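Hypothetical protein (Anabaena variabilis, PDB 2OBN) is of unknown function but pairs a Rossmann-like domain with a P-loop domain, which suggests, without proof, that it binds a nucleotide. Local coordinates at residues Arg148-Pro151 against Cys152-Leu156. The protein carries 2 engineered substitutions. Numbering follows the deposited sequence.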
# COMPACT_ATOMS: atom_id res chain seq x y z
N ARG B 148 12.74 11.21 9.83
CA ARG B 148 14.02 10.84 10.43
C ARG B 148 14.69 12.03 11.09
O ARG B 148 15.57 11.86 11.93
CB ARG B 148 14.97 10.30 9.36
CG ARG B 148 15.63 11.36 8.53
CD ARG B 148 16.33 10.80 7.32
NE ARG B 148 17.10 11.83 6.65
CZ ARG B 148 16.60 12.82 5.90
NH1 ARG B 148 15.29 12.94 5.67
NH2 ARG B 148 17.42 13.70 5.35
N THR B 149 14.29 13.22 10.63
CA THR B 149 14.75 14.52 11.11
C THR B 149 14.17 14.95 12.47
O THR B 149 14.68 15.89 13.09
CB THR B 149 14.24 15.57 10.10
OG1 THR B 149 14.62 15.21 8.77
CG2 THR B 149 14.79 16.89 10.37
N LEU B 150 13.10 14.29 12.90
CA LEU B 150 12.39 14.70 14.09
C LEU B 150 13.12 14.33 15.38
O LEU B 150 13.79 13.30 15.43
CB LEU B 150 10.96 14.15 14.11
CG LEU B 150 10.01 14.60 13.00
CD1 LEU B 150 8.80 13.68 13.00
CD2 LEU B 150 9.59 16.04 13.15
N PRO B 151 13.01 15.19 16.41
CA PRO B 151 13.71 15.01 17.68
C PRO B 151 13.08 13.98 18.58
O PRO B 151 13.76 13.39 19.41
CB PRO B 151 13.59 16.40 18.33
CG PRO B 151 12.27 16.93 17.82
CD PRO B 151 12.20 16.44 16.40
N CYS B 152 11.78 13.77 18.43
CA CYS B 152 11.04 12.83 19.24
C CYS B 152 11.35 11.37 18.92
O CYS B 152 11.84 11.05 17.85
CB CYS B 152 9.55 13.03 19.00
SG CYS B 152 9.03 12.66 17.30
N ARG B 153 11.06 10.50 19.88
CA ARG B 153 11.11 9.06 19.62
C ARG B 153 9.84 8.73 18.83
O ARG B 153 8.81 9.41 18.98
CB ARG B 153 11.15 8.25 20.91
CG ARG B 153 12.55 8.15 21.53
CD ARG B 153 12.50 7.28 22.77
NE ARG B 153 13.81 6.75 23.14
CZ ARG B 153 14.74 7.41 23.81
NH1 ARG B 153 14.55 8.67 24.20
NH2 ARG B 153 15.89 6.82 24.09
N ARG B 154 9.96 7.74 17.96
CA ARG B 154 8.86 7.30 17.11
C ARG B 154 8.79 5.77 17.22
O ARG B 154 9.62 5.05 16.67
CB ARG B 154 9.06 7.78 15.69
CG ARG B 154 9.16 9.31 15.60
CD ARG B 154 9.50 9.81 14.25
NE ARG B 154 10.77 9.30 13.75
CZ ARG B 154 11.97 9.75 14.08
NH1 ARG B 154 12.12 10.76 14.92
NH2 ARG B 154 13.06 9.19 13.54
N VAL B 155 7.79 5.32 17.97
CA VAL B 155 7.58 3.93 18.29
C VAL B 155 6.38 3.38 17.54
O VAL B 155 5.26 3.86 17.71
CB VAL B 155 7.33 3.74 19.81
CG1 VAL B 155 7.33 2.25 20.19
CG2 VAL B 155 8.38 4.51 20.64
N LEU B 156 6.65 2.38 16.70
CA LEU B 156 5.64 1.70 15.93
C LEU B 156 5.42 0.29 16.48
O LEU B 156 6.37 -0.47 16.68
CB LEU B 156 6.09 1.58 14.47
CG LEU B 156 5.17 0.77 13.54
CD1 LEU B 156 3.80 1.46 13.44
CD2 LEU B 156 5.81 0.62 12.15
O HOH W 1 15.51 10.34 15.05
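Arg154 reaches back from the start of strand 153-159 to Leu150, in the turn that leads from a short 3-10 segment into this inner strand of the parallel sheet of the P-loop domain. Its CB and CG leave the strand with CG anti to the carbonyl carbon (chi1 -59°). CD then passes CD1 of Leu150 at 4.1 Å, the two side chains crossing at about a right angle. A bend at chi3 (-59°) turns the guanidinium toward the preceding loop. NE makes a weak hydrogen bond to the Ser252 carbonyl, and NH2 a regular one to that of Gln253. NH1 gives a weak, bent hydrogen bond to Leu150 O (3.1 Å, 129° at the hydrogen), which lies near the guanidinium plane, while the backbone N of Arg148 sits over one face. A leucine in place of Arg154 would probably leave the carbonyls of Leu150, Ser252 and Gln253 without the separate N-H groups that now reach them and the turn less firmly tied to the strand. Cys152 SG packs on Leu150 CB at 4.0 Å, and Leu150 also touches Val219 and Met220 of helix 208-222. At the guanidinium edge, in its plane, a water accepts from Arg154 NH2 at 3.1 Å.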